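Local structure of lactose Operon Repressor (Escherichia coli, 1JYE) at residues Leu148-Ser151 against Asn157-Ile160; His173-Gly178 against Asn208-Ile213; Gly252-Ile257 against Ile268-Tyr273; Val301-Gln306 against Gly310-Gly315. The protein probably represses transcription of the lactose operon by binding operator DNA, here in a dimeric, C-terminally truncated variant. The protein carries 1 engineered substitution. All blocks are in the same frame, centred on the assembly; numbering follows the deposited sequence.

Contact 1: residues Leu148-Ser151 against Asn157-Ile160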
loop_
_atom_site.group_PDB
_atom_site.type_symbol
_atom_site.label_atom_id
_atom_site.label_comp_id
_atom_site.label_asym_id
_atom_site.label_seq_id
_atom_site.Cartn_x
_atom_site.Cartn_y
_atom_site.Cartn_z
ATOM N N LEU A 148 13.536 -7.833 10.807
ATOM C CA LEU A 148 13.605 -6.660 9.940
ATOM C C LEU A 148 13.104 -5.358 10.569
ATOM O O LEU A 148 13.158 -4.302 9.936
ATOM C CB LEU A 148 12.819 -6.928 8.651
ATOM C CG LEU A 148 13.161 -8.216 7.895
ATOM C CD1 LEU A 148 12.343 -8.289 6.600
ATOM C CD2 LEU A 148 14.658 -8.254 7.590
ATOM N N ASP A 149 12.620 -5.418 11.807
ATOM C CA ASP A 149 12.112 -4.214 12.469
ATOM C C ASP A 149 12.528 -4.210 13.932
ATOM O O ASP A 149 11.712 -4.427 14.832
ATOM C CB ASP A 149 10.586 -4.155 12.368
ATOM C CG ASP A 149 10.034 -2.761 12.623
ATOM O OD1 ASP A 149 10.792 -1.884 13.098
ATOM O OD2 ASP A 149 8.835 -2.544 12.349
ATOM N N VAL A 150 13.811 -3.960 14.152
ATOM C CA VAL A 150 14.392 -3.936 15.488
ATOM C C VAL A 150 15.504 -2.895 15.517
ATOM O O VAL A 150 15.779 -2.238 14.512
ATOM C CB VAL A 150 15.028 -5.303 15.835
ATOM C CG1 VAL A 150 13.959 -6.362 15.976
ATOM C CG2 VAL A 150 16.025 -5.709 14.739
ATOM N N SER A 151 16.129 -2.742 16.678
ATOM C CA SER A 151 17.254 -1.830 16.813
ATOM C C SER A 151 18.449 -2.628 16.316
ATOM O O SER A 151 18.466 -3.850 16.436
ATOM C CB SER A 151 17.477 -1.464 18.280
ATOM O OG SER A 151 18.759 -0.890 18.456
ATOM N N ASN A 157 19.879 -11.864 14.615
ATOM C CA ASN A 157 20.159 -11.681 13.193
ATOM C C ASN A 157 19.151 -10.675 12.668
ATOM O O ASN A 157 17.948 -10.840 12.866
ATOM C CB ASN A 157 20.014 -13.003 12.436
ATOM C CG ASN A 157 21.028 -14.036 12.877
ATOM O OD1 ASN A 157 22.204 -13.724 13.055
ATOM N ND2 ASN A 157 20.581 -15.274 13.045
ATOM N N SER A 158 19.632 -9.633 11.997
ATOM C CA SER A 158 18.726 -8.612 11.498
ATOM C C SER A 158 19.268 -7.801 10.334
ATOM O O SER A 158 20.462 -7.807 10.045
ATOM C CB SER A 158 18.380 -7.642 12.631
ATOM O OG SER A 158 19.551 -6.969 13.082
ATOM N N ILE A 159 18.351 -7.117 9.661
ATOM C CA ILE A 159 18.689 -6.223 8.566
ATOM C C ILE A 159 17.734 -5.058 8.730
ATOM O O ILE A 159 16.515 -5.243 8.686
ATOM C CB ILE A 159 18.431 -6.831 7.172
ATOM C CG1 ILE A 159 19.157 -8.169 7.028
ATOM C CG2 ILE A 159 18.909 -5.844 6.102
ATOM C CD1 ILE A 159 18.844 -8.895 5.722
ATOM N N ILE A 160 18.270 -3.864 8.956
ATOM C CA ILE A 160 17.412 -2.698 9.086
ATOM C C ILE A 160 18.051 -1.527 8.364
ATOM O O ILE A 160 19.230 -1.573 8.008
ATOM C CB ILE A 160 17.166 -2.294 10.566
ATOM C CG1 ILE A 160 18.453 -1.752 11.190
ATOM C CG2 ILE A 160 16.629 -3.487 11.353
ATOM C CD1 ILE A 160 18.236 -1.133 12.560
HETATM O O HOH W 1 19.754 -6.241 15.579
#
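Ile-160 carries CG1 between its own backbone N and carbonyl carbon (chi1 69°), and a nearly straight second torsion (171°) then lays CD1 against the backbone of Val-150, 3.3 Å from Val-150 O. The other branch, Ile-160 CG2, sits 3.5 Å from the same oxygen and also meets Val-150 CG2, so both branches of the isoleucine rest against one side of that oxygen. Val-150 CG2 has a second neighbour in Ser-158 CB at 3.7 Å. At the start of the loop Leu-148 runs alongside Ile-159, the two side chains pointing the same way, with Leu-148 CD2 4.1 Å from Ile-159 CB. Leu-148 CA lies 3.5 Å from Ile-159 O, and the angle of 152° at the hydrogen marks a CA-H...O contact; it matters because this buried oxygen has no conventional partner in the model. The loop takes the chain from strand 145-147 of a parallel sheet into 158-161, in a mixed three-stranded sheet consistent with the crossover region of the periplasmic-binding-protein fold. Cut back to an alanine, Ile-160 would lose CG2 and CD1, which is likely to leave a gap beside Val-150 O and Val-150 CG2. Towards the far end a water receives the Ser-158 OG proton at 2.6 Å and donates to Ser-151 O at 2.8 Å, while Asn-316 ND2 is a second partner of Ser-158 OG.

Contact 2: residues His173-Gly178 against Asn208-Ile213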
loop_
_atom_site.group_PDB
_atom_site.type_symbol
_atom_site.label_atom_id
_atom_site.label_comp_id
_atom_site.label_asym_id
_atom_site.label_seq_id
_atom_site.Cartn_x
_atom_site.Cartn_y
_atom_site.Cartn_z
ATOM N N HIS A 173 19.385 18.744 6.154
ATOM C CA HIS A 173 18.809 19.365 4.966
ATOM C C HIS A 173 18.088 20.656 5.366
ATOM O O HIS A 173 18.296 21.709 4.759
ATOM C CB HIS A 173 17.828 18.396 4.293
ATOM C CG HIS A 173 17.158 18.957 3.076
ATOM N ND1 HIS A 173 17.863 19.448 1.999
ATOM C CD2 HIS A 173 15.848 19.088 2.760
ATOM C CE1 HIS A 173 17.015 19.857 1.070
ATOM N NE2 HIS A 173 15.786 19.649 1.507
ATOM N N LEU A 174 17.249 20.571 6.395
ATOM C CA LEU A 174 16.499 21.726 6.878
ATOM C C LEU A 174 17.420 22.785 7.474
ATOM O O LEU A 174 17.230 23.980 7.249
ATOM C CB LEU A 174 15.463 21.290 7.918
ATOM C CG LEU A 174 14.346 20.403 7.353
ATOM C CD1 LEU A 174 13.403 19.981 8.458
ATOM C CD2 LEU A 174 13.591 21.172 6.268
ATOM N N VAL A 175 18.419 22.345 8.232
ATOM C CA VAL A 175 19.360 23.284 8.842
ATOM C C VAL A 175 20.145 24.033 7.767
ATOM O O VAL A 175 20.328 25.255 7.855
ATOM C CB VAL A 175 20.346 22.555 9.780
ATOM C CG1 VAL A 175 21.436 23.518 10.255
ATOM C CG2 VAL A 175 19.592 21.999 10.979
ATOM N N ALA A 176 20.595 23.300 6.752
ATOM C CA ALA A 176 21.363 23.882 5.659
ATOM C C ALA A 176 20.548 24.926 4.901
ATOM O O ALA A 176 21.105 25.885 4.368
ATOM C CB ALA A 176 21.830 22.789 4.706
ATOM N N LEU A 177 19.232 24.731 4.850
ATOM C CA LEU A 177 18.349 25.671 4.167
ATOM C C LEU A 177 18.096 26.915 5.013
ATOM O O LEU A 177 17.560 27.907 4.518
ATOM C CB LEU A 177 17.017 25.000 3.818
ATOM C CG LEU A 177 17.051 24.002 2.656
ATOM C CD1 LEU A 177 15.716 23.278 2.565
ATOM C CD2 LEU A 177 17.359 24.736 1.353
ATOM N N GLY A 178 18.476 26.858 6.289
ATOM C CA GLY A 178 18.296 28.001 7.171
ATOM C C GLY A 178 17.188 27.897 8.208
ATOM O O GLY A 178 16.916 28.858 8.931
ATOM N N ASN A 208 22.873 20.420 16.290
ATOM C CA ASN A 208 22.831 21.678 15.551
ATOM C C ASN A 208 22.296 22.812 16.429
ATOM O O ASN A 208 21.892 23.867 15.937
ATOM C CB ASN A 208 21.983 21.506 14.283
ATOM C CG ASN A 208 22.739 20.785 13.179
ATOM O OD1 ASN A 208 23.513 21.396 12.442
ATOM N ND2 ASN A 208 22.545 19.474 13.082
ATOM N N GLN A 209 22.311 22.573 17.739
ATOM C CA GLN A 209 21.873 23.537 18.746
ATOM C C GLN A 209 20.467 24.081 18.547
ATOM O O GLN A 209 20.201 25.259 18.782
ATOM C CB GLN A 209 22.897 24.681 18.829
ATOM C CG GLN A 209 24.320 24.147 18.960
ATOM C CD GLN A 209 25.377 25.222 19.178
ATOM O OE1 GLN A 209 26.551 25.011 18.878
ATOM N NE2 GLN A 209 24.971 26.364 19.715
ATOM N N ILE A 210 19.560 23.201 18.136
ATOM C CA ILE A 210 18.175 23.575 17.908
ATOM C C ILE A 210 17.231 22.692 18.706
ATOM O O ILE A 210 17.384 21.469 18.734
ATOM C CB ILE A 210 17.787 23.419 16.416
ATOM C CG1 ILE A 210 18.593 24.393 15.560
ATOM C CG2 ILE A 210 16.284 23.644 16.245
ATOM C CD1 ILE A 210 18.454 24.148 14.070
ATOM N N GLN A 211 16.270 23.319 19.375
ATOM C CA GLN A 211 15.252 22.586 20.111
ATOM C C GLN A 211 13.974 22.787 19.294
ATOM O O GLN A 211 13.612 23.917 18.967
ATOM C CB GLN A 211 15.074 23.153 21.523
ATOM C CG GLN A 211 16.197 22.765 22.480
ATOM C CD GLN A 211 15.933 23.224 23.904
ATOM O OE1 GLN A 211 15.848 24.418 24.172
ATOM N NE2 GLN A 211 15.796 22.271 24.822
ATOM N N PRO A 212 13.288 21.692 18.927
ATOM C CA PRO A 212 12.058 21.835 18.140
ATOM C C PRO A 212 10.995 22.636 18.887
ATOM O O PRO A 212 10.914 22.563 20.114
ATOM C CB PRO A 212 11.639 20.386 17.892
ATOM C CG PRO A 212 12.152 19.671 19.104
ATOM C CD PRO A 212 13.531 20.285 19.283
ATOM N N ILE A 213 10.182 23.398 18.157
ATOM C CA ILE A 213 9.149 24.194 18.813
ATOM C C ILE A 213 7.922 23.371 19.165
ATOM O O ILE A 213 7.016 23.849 19.849
ATOM C CB ILE A 213 8.720 25.413 17.960
ATOM C CG1 ILE A 213 8.091 24.958 16.644
ATOM C CG2 ILE A 213 9.925 26.296 17.689
ATOM C CD1 ILE A 213 7.496 26.108 15.847
#
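Val-175 has the greatest buried area of this small contact, and both its methyls are used. CG1 stands anti to the backbone N (chi1 172°) and meets the amide oxygen of Asn-208, with Val-175 CG1 and Asn-208 OD1 3.7 Å apart. CG2 turns to the other partner: Val-175 CG2 comes within 3.9 Å of Ile-210 CD1 and 4.0 Å of Asn-208 CG, so the valine fork is set against two residues of the same loop. Val-175 and Ile-210 point towards one another and overlap side by side, and an extended second torsion of 170° in Ile-210 is what carries CD1 forward to the helix. Asn-208 lies at a slant to the valine instead, its methylene being part of the surface, with Asn-208 CB 4.1 Å from Val-175 CG2.

The backbones stay well apart, 7.7 Å between Val-175 CA and Asn-208 CA, as expected where side chains alone bridge the space. Two helix ends lie here. Gly-178, at positive phi, closes helix 163-177 in a Schellman motif, and Gln-209 does the same for helix 192-207, with Ile-210 N bonded back to Leu-205 O. Leu-174, on the same last turn, packs on strand 241-244 of the parallel sheet.

No hydrogen bond spans the segments. Asn-208 ND2 is held by Tyr-204 O within its own helix end, which restrains the amide; with a valine as partner and no bond across, the contact rests on van der Waals packing, aliphatic carbon against aliphatic carbon and amide.

Contact 3: residues Gly252-Ile257 against Ile268-Tyr273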
loop_
_atom_site.group_PDB
_atom_site.type_symbol
_atom_site.label_atom_id
_atom_site.label_comp_id
_atom_site.label_asym_id
_atom_site.label_seq_id
_atom_site.Cartn_x
_atom_site.Cartn_y
_atom_site.Cartn_z
ATOM N N GLY A 252 -0.759 14.142 4.923
ATOM C CA GLY A 252 -1.761 14.717 5.799
ATOM C C GLY A 252 -1.332 16.089 6.290
ATOM O O GLY A 252 -2.133 17.017 6.331
ATOM N N ALA A 253 -0.063 16.213 6.665
ATOM C CA ALA A 253 0.467 17.488 7.142
ATOM C C ALA A 253 0.371 18.534 6.041
ATOM O O ALA A 253 -0.014 19.676 6.283
ATOM C CB ALA A 253 1.923 17.322 7.576
ATOM N N MET A 254 0.725 18.135 4.825
ATOM C CA MET A 254 0.679 19.041 3.686
ATOM C C MET A 254 -0.743 19.537 3.450
ATOM O O MET A 254 -0.955 20.708 3.129
ATOM C CB MET A 254 1.220 18.332 2.444
ATOM C CG MET A 254 2.728 18.116 2.488
ATOM S SD MET A 254 3.320 16.991 1.212
ATOM C CE MET A 254 2.816 17.879 -0.263
ATOM N N ARG A 255 -1.720 18.653 3.614
ATOM C CA ARG A 255 -3.107 19.057 3.434
ATOM C C ARG A 255 -3.494 20.060 4.522
ATOM O O ARG A 255 -4.154 21.060 4.246
ATOM C CB ARG A 255 -4.052 17.855 3.499
ATOM C CG ARG A 255 -5.513 18.274 3.406
ATOM C CD ARG A 255 -6.494 17.133 3.614
ATOM N NE ARG A 255 -7.804 17.678 3.968
ATOM C CZ ARG A 255 -8.684 17.077 4.761
ATOM N NH1 ARG A 255 -8.414 15.892 5.288
ATOM N NH2 ARG A 255 -9.824 17.688 5.062
ATOM N N ALA A 256 -3.074 19.796 5.756
ATOM C CA ALA A 256 -3.392 20.691 6.868
ATOM C C ALA A 256 -2.802 22.074 6.609
ATOM O O ALA A 256 -3.473 23.092 6.780
ATOM C CB ALA A 256 -2.843 20.121 8.176
ATOM N N ILE A 257 -1.540 22.100 6.200
ATOM C CA ILE A 257 -0.847 23.348 5.906
ATOM C C ILE A 257 -1.597 24.134 4.833
ATOM O O ILE A 257 -1.896 25.318 5.000
ATOM C CB ILE A 257 0.590 23.064 5.414
ATOM C CG1 ILE A 257 1.417 22.466 6.557
ATOM C CG2 ILE A 257 1.238 24.342 4.893
ATOM C CD1 ILE A 257 2.726 21.841 6.112
ATOM N N ILE A 268 5.790 26.621 4.912
ATOM C CA ILE A 268 6.197 25.552 5.815
ATOM C C ILE A 268 6.768 24.395 5.010
ATOM O O ILE A 268 6.054 23.755 4.234
ATOM C CB ILE A 268 5.018 25.030 6.661
ATOM C CG1 ILE A 268 4.447 26.162 7.521
ATOM C CG2 ILE A 268 5.492 23.879 7.552
ATOM C CD1 ILE A 268 3.328 25.731 8.443
ATOM N N SER A 269 8.061 24.142 5.184
ATOM C CA SER A 269 8.722 23.051 4.479
ATOM C C SER A 269 8.381 21.733 5.152
ATOM O O SER A 269 8.134 21.680 6.360
ATOM C CB SER A 269 10.240 23.252 4.470
ATOM O OG SER A 269 10.610 24.314 3.609
ATOM N N VAL A 270 8.375 20.663 4.366
ATOM C CA VAL A 270 8.042 19.350 4.894
ATOM C C VAL A 270 8.971 18.279 4.354
ATOM O O VAL A 270 9.267 18.245 3.157
ATOM C CB VAL A 270 6.582 18.959 4.521
ATOM C CG1 VAL A 270 6.257 17.573 5.048
ATOM C CG2 VAL A 270 5.607 19.984 5.082
ATOM N N VAL A 271 9.446 17.414 5.247
ATOM C CA VAL A 271 10.299 16.304 4.852
ATOM C C VAL A 271 9.591 15.033 5.309
ATOM O O VAL A 271 9.203 14.914 6.472
ATOM C CB VAL A 271 11.690 16.369 5.523
ATOM C CG1 VAL A 271 12.531 15.185 5.083
ATOM C CG2 VAL A 271 12.381 17.669 5.157
ATOM N N GLY A 272 9.396 14.099 4.384
ATOM C CA GLY A 272 8.740 12.852 4.731
ATOM C C GLY A 272 9.749 11.751 4.994
ATOM O O GLY A 272 10.917 12.023 5.286
ATOM N N TYR A 273 9.306 10.500 4.893
ATOM C CA TYR A 273 10.197 9.369 5.124
ATOM C C TYR A 273 9.613 8.124 4.458
ATOM O O TYR A 273 8.455 7.786 4.697
ATOM C CB TYR A 273 10.353 9.137 6.637
ATOM C CG TYR A 273 11.704 8.600 7.079
ATOM C CD1 TYR A 273 12.103 7.296 6.774
ATOM C CD2 TYR A 273 12.579 9.397 7.822
ATOM C CE1 TYR A 273 13.339 6.800 7.205
ATOM C CE2 TYR A 273 13.809 8.911 8.254
ATOM C CZ TYR A 273 14.185 7.616 7.947
ATOM O OH TYR A 273 15.398 7.139 8.399
#
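Ile-257 CD1 is the point where helix and strand meet most closely: it reaches 3.6 Å from Val-270 CG2 and 3.7 Å from Ile-268 CG2, resting on two residues that are two positions apart and face the same side. The reach follows from the torsions, since CG1 stands anti to the carbonyl carbon (chi1 -67°) and a second torsion of 166° stretches the chain out to its end methyl. The isoleucine and Val-270 run antiparallel, flank to flank; against Ile-268 it runs at a slant, and the CB of Ile-268 is also touched, 4.0 Å from Ile-257 CD1. In Val-270 it is the branch anti to the carbonyl carbon, CG2, that is offered to the helix, and the same methyl serves both helix residues.

One turn earlier the fit slackens. Met-254 CG is 4.3 Å from Val-270 CG2, a glancing contact, and Ala-253 CB, although directed at the strand, comes no closer than 5.0 Å to it. The backbones are almost evenly spaced, 7.5 Å between Met-254 CA and Val-270 CA and 7.4 Å between Ile-257 CA and Ile-268 CA, so the looseness comes from direction at Met-254 and from the shortness of Ala-253. Arg-255 belongs to the partly exposed side of the helix: it forms a salt bridge with Glu-259, a cation-pi pair with Phe-226, and packs on Ser-280 of the second subunit.

The contact joins the helix and second strand of the beta-alpha-beta unit 241-244, 247-259, 269-271. Strand 269-271 is bonded to 241-244 on one edge, with Thr-328 bonded to Val-270 beyond it, while Ala-253 and Ala-256 turn the helix to helix 222-234.

Contact 4: residues Val301-Gln306 against Gly310-Gly315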
loop_
_atom_site.group_PDB
_atom_site.type_symbol
_atom_site.label_atom_id
_atom_site.label_comp_id
_atom_site.label_asym_id
_atom_site.label_seq_id
_atom_site.Cartn_x
_atom_site.Cartn_y
_atom_site.Cartn_z
ATOM N N VAL A 301 15.522 -12.600 2.126
ATOM C CA VAL A 301 15.356 -13.976 1.679
ATOM C C VAL A 301 16.720 -14.609 1.435
ATOM O O VAL A 301 16.986 -15.721 1.897
ATOM C CB VAL A 301 14.509 -14.052 0.388
ATOM C CG1 VAL A 301 14.441 -15.495 -0.112
ATOM C CG2 VAL A 301 13.105 -13.536 0.667
ATOM N N ASP A 302 17.587 -13.896 0.722
ATOM C CA ASP A 302 18.926 -14.410 0.452
ATOM C C ASP A 302 19.633 -14.701 1.773
ATOM O O ASP A 302 20.261 -15.745 1.936
ATOM C CB ASP A 302 19.757 -13.396 -0.344
ATOM C CG ASP A 302 19.117 -13.013 -1.665
ATOM O OD1 ASP A 302 18.458 -13.871 -2.281
ATOM O OD2 ASP A 302 19.289 -11.852 -2.093
ATOM N N ARG A 303 19.518 -13.770 2.714
ATOM C CA ARG A 303 20.157 -13.903 4.022
ATOM C C ARG A 303 19.619 -15.090 4.819
ATOM O O ARG A 303 20.389 -15.857 5.399
ATOM C CB ARG A 303 19.965 -12.611 4.828
ATOM C CG ARG A 303 20.753 -12.543 6.144
ATOM C CD ARG A 303 22.259 -12.575 5.895
ATOM N NE ARG A 303 22.630 -11.711 4.777
ATOM C CZ ARG A 303 22.597 -10.381 4.800
ATOM N NH1 ARG A 303 22.943 -9.696 3.717
ATOM N NH2 ARG A 303 22.243 -9.732 5.904
ATOM N N LEU A 304 18.298 -15.241 4.848
ATOM C CA LEU A 304 17.684 -16.338 5.590
ATOM C C LEU A 304 18.142 -17.691 5.066
ATOM O O LEU A 304 18.463 -18.591 5.844
ATOM C CB LEU A 304 16.158 -16.262 5.510
ATOM C CG LEU A 304 15.425 -17.359 6.291
ATOM C CD1 LEU A 304 15.634 -17.146 7.783
ATOM C CD2 LEU A 304 13.942 -17.330 5.954
ATOM N N LEU A 305 18.165 -17.838 3.746
ATOM C CA LEU A 305 18.590 -19.099 3.159
ATOM C C LEU A 305 20.066 -19.364 3.452
ATOM O O LEU A 305 20.457 -20.506 3.681
ATOM C CB LEU A 305 18.312 -19.102 1.652
ATOM C CG LEU A 305 16.826 -18.953 1.298
ATOM C CD1 LEU A 305 16.630 -19.177 -0.192
ATOM C CD2 LEU A 305 15.991 -19.956 2.089
ATOM N N GLN A 306 20.884 -18.313 3.457
ATOM C CA GLN A 306 22.305 -18.479 3.758
ATOM C C GLN A 306 22.431 -18.912 5.213
ATOM O O GLN A 306 23.233 -19.786 5.543
ATOM C CB GLN A 306 23.064 -17.167 3.538
ATOM C CG GLN A 306 23.056 -16.687 2.094
ATOM C CD GLN A 306 24.209 -17.232 1.284
ATOM O OE1 GLN A 306 24.579 -18.398 1.411
ATOM N NE2 GLN A 306 24.782 -16.387 0.432
ATOM N N GLY A 310 24.099 -22.271 7.003
ATOM C CA GLY A 310 25.297 -21.977 7.770
ATOM C C GLY A 310 26.407 -21.317 6.975
ATOM O O GLY A 310 27.588 -21.550 7.236
ATOM N N GLN A 311 26.036 -20.483 6.009
ATOM C CA GLN A 311 27.027 -19.804 5.186
ATOM C C GLN A 311 26.892 -18.290 5.226
ATOM O O GLN A 311 27.585 -17.575 4.503
ATOM C CB GLN A 311 26.933 -20.304 3.743
ATOM C CG GLN A 311 25.518 -20.500 3.239
ATOM C CD GLN A 311 25.474 -21.276 1.937
ATOM O OE1 GLN A 311 26.136 -22.304 1.794
ATOM N NE2 GLN A 311 24.686 -20.797 0.986
ATOM N N ALA A 312 26.001 -17.804 6.080
ATOM C CA ALA A 312 25.792 -16.371 6.202
ATOM C C ALA A 312 26.688 -15.816 7.291
ATOM O O ALA A 312 27.914 -15.860 7.189
ATOM C CB ALA A 312 24.336 -16.077 6.525
ATOM N N VAL A 313 26.065 -15.301 8.340
ATOM C CA VAL A 313 26.787 -14.722 9.456
ATOM C C VAL A 313 26.012 -14.944 10.744
ATOM O O VAL A 313 25.493 -16.032 10.993
ATOM C CB VAL A 313 26.982 -13.207 9.254
ATOM C CG1 VAL A 313 27.822 -12.957 8.021
ATOM C CG2 VAL A 313 25.629 -12.524 9.111
ATOM N N LYS A 314 25.941 -13.900 11.558
ATOM C CA LYS A 314 25.226 -13.946 12.818
ATOM C C LYS A 314 25.301 -12.554 13.423
ATOM O O LYS A 314 26.155 -12.280 14.268
ATOM C CB LYS A 314 25.873 -14.963 13.759
ATOM C CG LYS A 314 24.875 -15.719 14.612
ATOM C CD LYS A 314 23.930 -16.529 13.738
ATOM C CE LYS A 314 22.888 -17.253 14.567
ATOM N NZ LYS A 314 21.970 -18.034 13.700
ATOM N N GLY A 315 24.413 -11.673 12.975
ATOM C CA GLY A 315 24.406 -10.316 13.484
ATOM C C GLY A 315 23.531 -9.389 12.663
ATOM O O GLY A 315 22.656 -9.836 11.922
HETATM O O HOH W 2 21.878 -10.114 8.706
#
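Gln-306 O takes the contact's one firm hydrogen bond, from Gln-311 N at 2.9 Å. It is nearly straight, 173° at the hydrogen, with the donor tilted out of the carbonyl plane. Gly-310 N is also near that oxygen, but its angle is too poor for a bond. Gln-306 is bent at its second torsion (-89°), which turns its amide toward Gln-311. Between the side chains Gln-311 NE2 lies only 2.4 Å from Gln-306 OE1, too short to trust, and the amide planes are 67° apart, so this link is doubtful in detail. Beneath it Gln-306 CB presses on Ala-312 CB at 3.4 Å, and Arg-303 CD flanks the same methyl at 4.1 Å. The guanidinium of Arg-303 is served by others: NH1 bonds to Gln-317 OE1, while Arg-303 NH2 gives an in-plane bond to a water at 2.9 Å, which reaches Gly-315 O only weakly. A glycine in place of Gln-306 would probably strip the Ala-312 methyl of the CB packed against it. With Gly-310 at positive phi, the bond from Gln-311 N back to Gln-306 O is the long bond of a Schellman motif, which ends helix 293-308 before strand 316-324.

From the N terminus the four contacts follow in series; none nests in or crosses another. Contact 1 closes the short loop between strands 145-147 and 158-161. Contact 2 spans a longer excursion, through strand 182-186 and helix 192-207, and contact 3 closes the connection from helix 247-259 to strand 269-271. Contact 4 shuts the turn after helix 293-308. Distant in sequence, contacts 1 and 4 meet at the mixed sheet 158-161, 316-324, 288-290, with a probable hydrogen bond from Ser-158 N to Gly-315 O, 3.0 Å. Contacts 2 and 3 touch through Leu-174 CD2 and Val-271 CG2, 3.9 Å apart, tying helix 163-177 to strand 269-271 of the four-stranded parallel sheet.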